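Local coordinates for protein putative thiosugar synthase (PDB 4N6F) that binds a hexose 6-phosphate in a TIM barrel and probably uses a sulphur-carrier protein as sulphur source to make a 2-thiosugar, at residues A[29-34]-A[83-88]; A[111-116]-A[123-128]; A[49-54]-A[78-83]. All coordinates share one frame; numbering follows the deposited sequence.

Interaction 1 (A[29-34]-A[83-88]); sequences GIEQYD and TTSFAR. With F6R (fructose -6-phosphate), chain F.
Hydrogen bonds come first in this contact, and Glu31 receives them. Its OE2 accepts from two hydroxyls of the 83-88 loop. Thr83 OG1 donates to Glu31 OE2 at 2.9 Å, onto the anti lone pair of that oxygen. Ser85 OG donates to Glu31 OE2, also at 2.9 Å, but comes from above the carboxylate plane. Lys110, on the strand next to 79-83, adds a weak bond to the same oxygen. The side chain reaches this point through a crowded first torsion, with CG between the backbone N and the carbonyl carbon, and a bend at chi2 (-106°). Thr83 OG1 is itself held in place: the backbone N of Ser85 donates to Thr83 OG1 at 3.0 Å. This closes an ST turn, and Thr83 and Ser85 meet the same carboxylate oxygen.

Ligand contact is made by the other carboxylate oxygen. Glu31 OE1 lies 2.7 Å from O2 of the bound fructose 6-phosphate. From the other segment, Ser85 CB approaches the sugar at C1, 4.0 Å away.

Van der Waals packing is carried by Phe86. The Phe86 and Glu31 side chains run antiparallel alongside each other. The ring edge meets the Glu31 backbone, with Phe86 CZ 3.4 Å from Glu31 O. Phe86 CZ also lies 3.7 Å from Gln32 CG, where the two side chains cross obliquely. Thr54 touches both Phe86 and Glu31.

Both segments are loops that follow barrel strands, so the contact forms part of the rim of the sugar pocket. The chemistry implies an acid group with divided duties. OE2 is fixed by donors, which sets the rotation of the group. OE1 is directed at the sugar, and so short an O-O distance would fit a proton held by the acid.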
loop_
_atom_site.group_PDB
_atom_site.type_symbol
_atom_site.label_atom_id
_atom_site.label_comp_id
_atom_site.label_asym_id
_atom_site.label_seq_id
_atom_site.Cartn_x
_atom_site.Cartn_y
_atom_site.Cartn_z
ATOM N N GLY A 29 10.958 9.464 -12.323
ATOM C CA GLY A 29 12.292 9.922 -12.664
ATOM C C GLY A 29 12.663 9.335 -14.005
ATOM O O GLY A 29 13.330 8.301 -14.074
ATOM N N ILE A 30 12.224 10.010 -15.061
ATOM C CA ILE A 30 12.354 9.521 -16.434
ATOM C C ILE A 30 13.632 9.975 -17.129
ATOM O O ILE A 30 13.905 9.526 -18.241
ATOM C CB ILE A 30 11.189 10.019 -17.332
ATOM C CG1 ILE A 30 11.134 11.553 -17.350
ATOM C CG2 ILE A 30 9.857 9.437 -16.878
ATOM C CD1 ILE A 30 10.370 12.120 -18.523
ATOM N N GLU A 31 14.404 10.864 -16.501
ATOM C CA GLU A 31 15.422 11.625 -17.244
ATOM C C GLU A 31 16.445 10.757 -18.004
ATOM O O GLU A 31 17.009 11.215 -18.995
ATOM C CB GLU A 31 16.117 12.703 -16.368
ATOM C CG GLU A 31 16.820 12.236 -15.094
ATOM C CD GLU A 31 16.039 12.586 -13.826
ATOM O OE1 GLU A 31 14.955 12.002 -13.634
ATOM O OE2 GLU A 31 16.508 13.430 -13.018
ATOM N N GLN A 32 16.643 9.510 -17.575
ATOM C CA GLN A 32 17.562 8.588 -18.256
ATOM C C GLN A 32 16.896 7.691 -19.309
ATOM O O GLN A 32 17.581 7.006 -20.056
ATOM C CB GLN A 32 18.284 7.716 -17.227
ATOM C CG GLN A 32 19.195 8.506 -16.305
ATOM C CD GLN A 32 20.153 7.620 -15.530
ATOM O OE1 GLN A 32 19.760 6.575 -14.998
ATOM N NE2 GLN A 32 21.419 8.034 -15.455
ATOM N N TYR A 33 15.569 7.709 -19.376
ATOM C CA TYR A 33 14.821 6.875 -20.322
ATOM C C TYR A 33 15.006 7.456 -21.730
ATOM O O TYR A 33 14.841 8.663 -21.913
ATOM C CB TYR A 33 13.320 6.896 -19.992
ATOM C CG TYR A 33 12.869 6.370 -18.631
ATOM C CD1 TYR A 33 13.737 6.271 -17.538
ATOM C CD2 TYR A 33 11.536 6.014 -18.431
ATOM C CE1 TYR A 33 13.294 5.809 -16.307
ATOM C CE2 TYR A 33 11.086 5.557 -17.206
ATOM C CZ TYR A 33 11.966 5.452 -16.145
ATOM O OH TYR A 33 11.499 4.990 -14.930
ATOM N N ASP A 34 15.337 6.626 -22.720
ATOM C CA ASP A 34 15.409 7.114 -24.119
ATOM C C ASP A 34 14.341 6.501 -25.054
ATOM O O ASP A 34 14.368 6.738 -26.268
ATOM C CB ASP A 34 16.836 6.975 -24.705
ATOM C CG ASP A 34 17.237 5.529 -25.012
ATOM O OD1 ASP A 34 16.477 4.587 -24.691
ATOM O OD2 ASP A 34 18.335 5.336 -25.581
ATOM N N THR A 83 16.568 19.261 -14.184
ATOM C CA THR A 83 17.312 18.379 -13.310
ATOM C C THR A 83 18.825 18.613 -13.426
ATOM O O THR A 83 19.314 19.063 -14.469
ATOM C CB THR A 83 16.983 16.902 -13.605
ATOM O OG1 THR A 83 17.801 16.065 -12.787
ATOM C CG2 THR A 83 17.231 16.565 -15.072
ATOM N N THR A 84 19.544 18.320 -12.340
ATOM C CA THR A 84 21.008 18.323 -12.335
ATOM C C THR A 84 21.573 16.918 -12.090
ATOM O O THR A 84 22.765 16.771 -11.803
ATOM C CB THR A 84 21.573 19.238 -11.229
ATOM O OG1 THR A 84 21.270 18.676 -9.948
ATOM C CG2 THR A 84 21.005 20.646 -11.314
ATOM N N SER A 85 20.738 15.883 -12.208
ATOM C CA SER A 85 21.166 14.516 -11.861
ATOM C C SER A 85 22.253 13.931 -12.783
ATOM O O SER A 85 22.901 12.952 -12.422
ATOM C CB SER A 85 19.969 13.561 -11.793
ATOM O OG SER A 85 19.412 13.333 -13.071
ATOM N N PHE A 86 22.446 14.519 -13.960
ATOM C CA PHE A 86 23.510 14.076 -14.865
ATOM C C PHE A 86 24.861 14.671 -14.500
ATOM O O PHE A 86 25.897 14.111 -14.850
ATOM C CB PHE A 86 23.150 14.388 -16.317
ATOM C CG PHE A 86 22.115 13.464 -16.874
ATOM C CD1 PHE A 86 22.470 12.195 -17.312
ATOM C CD2 PHE A 86 20.781 13.840 -16.923
ATOM C CE1 PHE A 86 21.514 11.323 -17.812
ATOM C CE2 PHE A 86 19.822 12.972 -17.419
ATOM C CZ PHE A 86 20.189 11.713 -17.865
ATOM N N ALA A 87 24.846 15.797 -13.795
ATOM C CA ALA A 87 26.074 16.429 -13.309
ATOM C C ALA A 87 26.656 15.639 -12.135
ATOM O O ALA A 87 25.913 15.140 -11.290
ATOM C CB ALA A 87 25.795 17.866 -12.896
ATOM N N ARG A 88 27.987 15.541 -12.092
ATOM C CA ARG A 88 28.691 14.722 -11.101
ATOM C C ARG A 88 29.326 15.543 -9.964
ATOM O O ARG A 88 29.523 15.024 -8.862
ATOM C CB ARG A 88 29.757 13.865 -11.797
ATOM C CG ARG A 88 30.262 12.697 -10.962
ATOM C CD ARG A 88 31.224 11.800 -11.735
ATOM N NE ARG A 88 30.524 10.762 -12.499
ATOM C CZ ARG A 88 30.181 9.556 -12.034
ATOM N NH1 ARG A 88 30.468 9.188 -10.785
ATOM N NH2 ARG A 88 29.543 8.702 -12.832
HETATM C C1 F6R F . 16.893 12.217 -9.697
HETATM C C2 F6R F . 16.464 10.943 -10.370
HETATM C C3 F6R F . 17.046 9.599 -10.005
HETATM C C4 F6R F . 16.415 9.148 -8.687
HETATM C C5 F6R F . 16.632 7.652 -8.440
HETATM C C6 F6R F . 15.596 7.099 -7.481
HETATM O O2 F6R F . 15.566 10.969 -11.213
HETATM O O3 F6R F . 18.474 9.585 -9.895
HETATM O O4 F6R F . 16.999 9.885 -7.601
HETATM O O5 F6R F . 16.559 6.906 -9.653
HETATM O O6 F6R F . 15.949 5.756 -7.170
HETATM P P F6R F . 15.248 4.488 -7.835
HETATM O O1P F6R F . 15.856 4.439 -9.205
HETATM O O2P F6R F . 13.767 4.755 -7.846
HETATM O O3P F6R F . 15.628 3.403 -6.868
#

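Interaction 2 (A[111-116]-A[123-128]); sequences LDVRGD and AGTVEA. With F6R (fructose -6-phosphate), chain F.
Residues Leu111 to Gly115 run extended from the end of strand 108-111 into a loop. The 123-128 segment lies within helix 122-134, with regular bonds such as Ala128 N to Gly124 O. The two backbones come closest at Val113 and Thr125, whose CA atoms are 5.4 Å apart. A water ties them together at this level. It accepts from Val113 N and donates to Thr125 OG1, which is 2.7 Å from the water oxygen. Thr125 OG1 is also bonded to Asp121 O, one turn back in the chain.

Apolar side chains fill the rest. Val113 CG1 is anti to the backbone N and packs on the backbone of Gly124. The other branch, Val113 CG2, meets Ala128 CB at 4.1 Å. Leu111 CD2 approaches Ala128 CB and the carbonyl oxygen of Thr125. This is a beta-alpha loop of the TIM barrel, followed by its helix. Leu111 and Val113 start toward the helix, Asp112 and Arg114 away from it.

Asp112 and Arg114 belong to the sugar pocket. Arg114 NH2 makes a salt bridge of 3.1 Å with Asp112 OD1. NH2 comes from above the carboxylate plane, while Asp112 OD1 lies close to the guanidinium plane. Asp112 OD1 has a second cation in Arg162. The Arg114 chain is extended from CG to NE. Its NH2 donates to O4 of the fructose 6-phosphate at 2.7 Å, and both terminal nitrogens make weak bonds to O3 of the sugar. An alanine here removes the donors to O3 and O4 and one cation beside Asp112, so the sugar would probably be held less firmly and Asp112 less well fixed. Arg114 NH1 is bonded to Asn118 OD1 as well, and Asp112 OD2 lies 3.1 Å from sugar C1.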
loop_
_atom_site.group_PDB
_atom_site.type_symbol
_atom_site.label_atom_id
_atom_site.label_comp_id
_atom_site.label_asym_id
_atom_site.label_seq_id
_atom_site.Cartn_x
_atom_site.Cartn_y
_atom_site.Cartn_z
ATOM N N LEU A 111 17.179 19.191 -7.893
ATOM C CA LEU A 111 18.584 19.433 -7.591
ATOM C C LEU A 111 19.206 18.194 -6.995
ATOM O O LEU A 111 18.771 17.709 -5.940
ATOM C CB LEU A 111 18.721 20.604 -6.621
ATOM C CG LEU A 111 20.130 20.918 -6.111
ATOM C CD1 LEU A 111 21.052 21.329 -7.249
ATOM C CD2 LEU A 111 20.053 22.007 -5.056
ATOM N N ASP A 112 20.226 17.685 -7.682
ATOM C CA ASP A 112 20.960 16.504 -7.265
ATOM C C ASP A 112 22.461 16.816 -7.283
ATOM O O ASP A 112 23.000 17.280 -8.299
ATOM C CB ASP A 112 20.657 15.341 -8.213
ATOM C CG ASP A 112 19.291 14.728 -7.970
ATOM O OD1 ASP A 112 19.076 14.170 -6.888
ATOM O OD2 ASP A 112 18.425 14.781 -8.870
ATOM N N VAL A 113 23.102 16.613 -6.135
ATOM C CA VAL A 113 24.544 16.726 -5.979
ATOM C C VAL A 113 24.992 15.480 -5.225
ATOM O O VAL A 113 24.748 15.356 -4.023
ATOM C CB VAL A 113 24.935 17.978 -5.177
ATOM C CG1 VAL A 113 26.448 18.094 -5.058
ATOM C CG2 VAL A 113 24.361 19.226 -5.830
ATOM N N ARG A 114 25.629 14.554 -5.933
ATOM C CA ARG A 114 25.941 13.237 -5.370
ATOM C C ARG A 114 27.428 12.926 -5.297
ATOM O O ARG A 114 28.214 13.406 -6.113
ATOM C CB ARG A 114 25.246 12.155 -6.185
ATOM C CG ARG A 114 23.778 12.446 -6.374
ATOM C CD ARG A 114 23.031 11.278 -6.973
ATOM N NE ARG A 114 21.605 11.574 -7.017
ATOM C CZ ARG A 114 20.673 10.763 -7.495
ATOM N NH1 ARG A 114 21.002 9.569 -7.988
ATOM N NH2 ARG A 114 19.400 11.149 -7.478
ATOM N N GLY A 115 27.792 12.122 -4.298
ATOM C CA GLY A 115 29.106 11.497 -4.233
ATOM C C GLY A 115 29.200 10.378 -5.257
ATOM O O GLY A 115 28.191 9.973 -5.845
ATOM N N ASP A 116 30.411 9.868 -5.472
ATOM C CA ASP A 116 30.634 8.827 -6.487
ATOM C C ASP A 116 29.922 7.503 -6.160
ATOM O O ASP A 116 29.724 6.675 -7.051
ATOM C CB ASP A 116 32.141 8.599 -6.734
ATOM C CG ASP A 116 32.702 9.481 -7.859
ATOM O OD1 ASP A 116 32.216 10.619 -8.054
ATOM O OD2 ASP A 116 33.634 9.029 -8.556
ATOM N N ALA A 123 26.114 18.251 2.468
ATOM C CA ALA A 123 26.763 19.558 2.619
ATOM C C ALA A 123 26.899 20.274 1.281
ATOM O O ALA A 123 26.631 21.463 1.185
ATOM C CB ALA A 123 28.135 19.406 3.283
ATOM N N GLY A 124 27.329 19.549 0.251
ATOM C CA GLY A 124 27.390 20.109 -1.102
ATOM C C GLY A 124 26.021 20.508 -1.647
ATOM O O GLY A 124 25.895 21.510 -2.348
ATOM N N THR A 125 24.995 19.721 -1.322
ATOM C CA THR A 125 23.619 20.027 -1.743
ATOM C C THR A 125 23.139 21.331 -1.111
ATOM O O THR A 125 22.515 22.159 -1.773
ATOM C CB THR A 125 22.661 18.876 -1.360
ATOM O OG1 THR A 125 23.042 17.706 -2.078
ATOM C CG2 THR A 125 21.199 19.216 -1.680
ATOM N N VAL A 126 23.430 21.498 0.173
ATOM C CA VAL A 126 23.085 22.718 0.903
ATOM C C VAL A 126 23.780 23.945 0.312
ATOM O O VAL A 126 23.148 24.988 0.117
ATOM C CB VAL A 126 23.465 22.612 2.397
ATOM C CG1 VAL A 126 23.373 23.967 3.088
ATOM C CG2 VAL A 126 22.566 21.616 3.106
ATOM N N GLU A 127 25.082 23.829 0.055
ATOM C CA GLU A 127 25.838 24.925 -0.573
ATOM C C GLU A 127 25.248 25.293 -1.929
ATOM O O GLU A 127 25.015 26.463 -2.214
ATOM C CB GLU A 127 27.309 24.540 -0.763
ATOM C CG GLU A 127 28.121 24.415 0.517
ATOM C CD GLU A 127 29.455 23.709 0.290
ATOM O OE1 GLU A 127 30.042 23.859 -0.812
ATOM O OE2 GLU A 127 29.912 22.992 1.210
ATOM N N ALA A 128 25.006 24.284 -2.763
ATOM C CA ALA A 128 24.402 24.511 -4.083
ATOM C C ALA A 128 23.020 25.158 -3.944
ATOM O O ALA A 128 22.681 26.094 -4.680
ATOM C CB ALA A 128 24.302 23.205 -4.858
HETATM C C1 F6R F . 16.893 12.217 -9.697
HETATM C C2 F6R F . 16.464 10.943 -10.370
HETATM C C3 F6R F . 17.046 9.599 -10.005
HETATM C C4 F6R F . 16.415 9.148 -8.687
HETATM C C5 F6R F . 16.632 7.652 -8.440
HETATM C C6 F6R F . 15.596 7.099 -7.481
HETATM O O2 F6R F . 15.566 10.969 -11.213
HETATM O O3 F6R F . 18.474 9.585 -9.895
HETATM O O4 F6R F . 16.999 9.885 -7.601
HETATM O O5 F6R F . 16.559 6.906 -9.653
HETATM O O6 F6R F . 15.949 5.756 -7.170
HETATM P P F6R F . 15.248 4.488 -7.835
HETATM O O1P F6R F . 15.856 4.439 -9.205
HETATM O O2P F6R F . 13.767 4.755 -7.846
HETATM O O3P F6R F . 15.628 3.403 -6.868
HETATM O O HOH W 1 21.667 16.061 -3.695
#

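Interaction 3 (A[49-54]-A[78-83]); sequences DVFITT and FTWIGT
Strands 50-52 and 79-83 are parallel neighbours in the barrel sheet, joined by helix 60-70 as a beta-alpha-beta unit. Their local axes cross at -30°. Val50 pairs with Thr79, Phe51 with Trp80 and Ile52 with Ile81. Four backbone bonds link them, alternating in direction. Thr79 N donates to Asp49 O, and Phe51 N donates to Thr79 O at 2.8 Å. Ile81 N then donates to Phe51 O, and Thr53 N to Ile81 O at 2.9 Å. The Thr53 N bond is the one that runs nearly along the C=O axis. A water bridges Asp49 O and Thr79 OG1, and that hydroxyl is also bonded to Arg20 NE.

Phe51 and Trp80 lie on the sheet face toward helix 60-70, where both touch Leu66. They form a T-shaped pair: the Phe51 edge points into the Trp80 face, with the planes 72° apart. Phe51 CD2 sits 3.6 Å from Trp80 CD2, over the indole. Phe51 CG is anti to the backbone N, whereas Trp80 CG is anti to the carbonyl carbon. Trp80 NE1 is bonded to Leu75 O. Toward the start of strand 79-83, Phe51 CB rests against Phe78 CB at 3.8 Å.

The other face carries Val50, Ile52 and Ile81. Ile81 takes the crowded first torsion, with CG1 between the backbone N and the carbonyl carbon. Ile52 CG1 then meets Ile81 CG1 at 3.7 Å, with the two chains side by side. Val50 CG1 approaches the same Ile81 CG1 obliquely, 3.9 Å away. At the end of strand 79-83, Thr83 CG2 meets Thr54 CG2, and Thr83 CB meets Ile52 CG2. Parallel strands with one face to a connecting helix and the other to the barrel interior are typical of the TIM barrel.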
loop_
_atom_site.group_PDB
_atom_site.type_symbol
_atom_site.label_atom_id
_atom_site.label_comp_id
_atom_site.label_asym_id
_atom_site.label_seq_id
_atom_site.Cartn_x
_atom_site.Cartn_y
_atom_site.Cartn_z
ATOM N N ASP A 49 1.862 14.339 -13.168
ATOM C CA ASP A 49 1.675 15.707 -13.679
ATOM C C ASP A 49 2.951 16.551 -13.665
ATOM O O ASP A 49 2.898 17.764 -13.874
ATOM C CB ASP A 49 0.543 16.421 -12.917
ATOM C CG ASP A 49 0.878 16.693 -11.442
ATOM O OD1 ASP A 49 2.044 16.528 -11.008
ATOM O OD2 ASP A 49 -0.054 17.088 -10.708
ATOM N N VAL A 50 4.095 15.909 -13.432
ATOM C CA VAL A 50 5.389 16.580 -13.490
ATOM C C VAL A 50 6.223 15.927 -14.596
ATOM O O VAL A 50 6.337 14.712 -14.649
ATOM C CB VAL A 50 6.132 16.483 -12.141
ATOM C CG1 VAL A 50 7.574 16.952 -12.267
ATOM C CG2 VAL A 50 5.411 17.305 -11.083
ATOM N N PHE A 51 6.804 16.744 -15.465
ATOM C CA PHE A 51 7.628 16.267 -16.563
ATOM C C PHE A 51 9.059 16.688 -16.292
ATOM O O PHE A 51 9.390 17.859 -16.395
ATOM C CB PHE A 51 7.121 16.859 -17.884
ATOM C CG PHE A 51 7.957 16.500 -19.080
ATOM C CD1 PHE A 51 8.215 15.177 -19.392
ATOM C CD2 PHE A 51 8.481 17.493 -19.906
ATOM C CE1 PHE A 51 8.989 14.841 -20.495
ATOM C CE2 PHE A 51 9.262 17.164 -21.009
ATOM C CZ PHE A 51 9.512 15.830 -21.304
ATOM N N ILE A 52 9.903 15.742 -15.944
ATOM C CA ILE A 52 11.263 16.049 -15.603
ATOM C C ILE A 52 12.062 16.025 -16.877
ATOM O O ILE A 52 12.194 15.030 -17.491
ATOM C CB ILE A 52 11.833 15.074 -14.580
ATOM C CG1 ILE A 52 11.158 15.235 -13.238
ATOM C CG2 ILE A 52 13.308 15.299 -14.413
ATOM C CD1 ILE A 52 11.216 14.021 -12.389
ATOM N N THR A 53 12.569 17.171 -17.262
ATOM C CA THR A 53 13.092 17.366 -18.570
ATOM C C THR A 53 14.548 17.743 -18.676
ATOM O O THR A 53 15.072 18.474 -17.892
ATOM C CB THR A 53 12.239 18.344 -19.355
ATOM O OG1 THR A 53 12.593 18.263 -20.726
ATOM C CG2 THR A 53 12.444 19.718 -18.884
ATOM N N THR A 54 15.169 17.183 -19.692
ATOM C CA THR A 54 16.528 17.458 -20.103
ATOM C C THR A 54 16.583 18.191 -21.448
ATOM O O THR A 54 17.571 18.183 -22.115
ATOM C CB THR A 54 17.366 16.168 -20.169
ATOM O OG1 THR A 54 16.717 15.223 -21.001
ATOM C CG2 THR A 54 17.481 15.551 -18.821
ATOM N N PHE A 78 1.426 19.100 -17.965
ATOM C CA PHE A 78 2.480 18.803 -17.007
ATOM C C PHE A 78 3.183 20.079 -16.585
ATOM O O PHE A 78 3.321 21.009 -17.380
ATOM C CB PHE A 78 3.511 17.847 -17.620
ATOM C CG PHE A 78 2.997 16.452 -17.838
ATOM C CD1 PHE A 78 2.066 16.182 -18.832
ATOM C CD2 PHE A 78 3.455 15.403 -17.060
ATOM C CE1 PHE A 78 1.595 14.896 -19.040
ATOM C CE2 PHE A 78 2.995 14.113 -17.267
ATOM C CZ PHE A 78 2.056 13.861 -18.255
ATOM N N THR A 79 3.617 20.121 -15.329
ATOM C CA THR A 79 4.608 21.104 -14.909
ATOM C C THR A 79 5.982 20.590 -15.313
ATOM O O THR A 79 6.355 19.458 -14.974
ATOM C CB THR A 79 4.571 21.324 -13.390
ATOM O OG1 THR A 79 3.286 21.825 -13.022
ATOM C CG2 THR A 79 5.638 22.322 -12.955
ATOM N N TRP A 80 6.737 21.412 -16.034
ATOM C CA TRP A 80 8.079 21.028 -16.478
ATOM C C TRP A 80 9.104 21.437 -15.442
ATOM O O TRP A 80 9.107 22.576 -14.983
ATOM C CB TRP A 80 8.438 21.696 -17.821
ATOM C CG TRP A 80 7.639 21.211 -18.999
ATOM C CD1 TRP A 80 6.332 20.840 -19.008
ATOM C CD2 TRP A 80 8.103 21.080 -20.347
ATOM N NE1 TRP A 80 5.950 20.465 -20.277
ATOM C CE2 TRP A 80 7.022 20.607 -21.117
ATOM C CE3 TRP A 80 9.328 21.314 -20.975
ATOM C CZ2 TRP A 80 7.126 20.367 -22.491
ATOM C CZ3 TRP A 80 9.434 21.076 -22.340
ATOM C CH2 TRP A 80 8.337 20.603 -23.082
ATOM N N ILE A 81 9.983 20.517 -15.073
ATOM C CA ILE A 81 11.047 20.859 -14.148
ATOM C C ILE A 81 12.375 20.325 -14.665
ATOM O O ILE A 81 12.440 19.246 -15.249
ATOM C CB ILE A 81 10.754 20.362 -12.702
ATOM C CG1 ILE A 81 10.916 18.846 -12.552
ATOM C CG2 ILE A 81 9.352 20.780 -12.275
ATOM C CD1 ILE A 81 11.055 18.428 -11.104
ATOM N N GLY A 82 13.431 21.093 -14.456
ATOM C CA GLY A 82 14.757 20.664 -14.862
ATOM C C GLY A 82 15.398 19.769 -13.835
ATOM O O GLY A 82 14.858 19.552 -12.743
ATOM N N THR A 83 16.568 19.261 -14.184
ATOM C CA THR A 83 17.312 18.379 -13.310
ATOM C C THR A 83 18.825 18.613 -13.426
ATOM O O THR A 83 19.314 19.063 -14.469
ATOM C CB THR A 83 16.983 16.902 -13.605
ATOM O OG1 THR A 83 17.801 16.065 -12.787
ATOM C CG2 THR A 83 17.231 16.565 -15.072
HETATM O O HOH W 2 1.772 19.937 -12.312
#

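Interactions 1 and 2 both touch the fructose 6-phosphate. Glu31 and Ser85 approach it around C1 and O2, while Arg114 holds O3 and O4. The centres of interactions 1 and 2 are 15 Å apart, and Asp112 N probably hydrogen-bonds to Thr84 OG1, 2.7 Å away. Interaction 3 lies next to interaction 1, with centres 11 Å apart. Thr83 belongs to both: it ends strand 79-83 and begins the loop that binds Glu31, and its side chain comes to about 5 Å from the nearest atom of the sugar phosphate. Ile30 CD1 also packs on Phe51 CE1 at 3.6 Å. Interactions 2 and 3 are 20 Å apart between centres and barely meet.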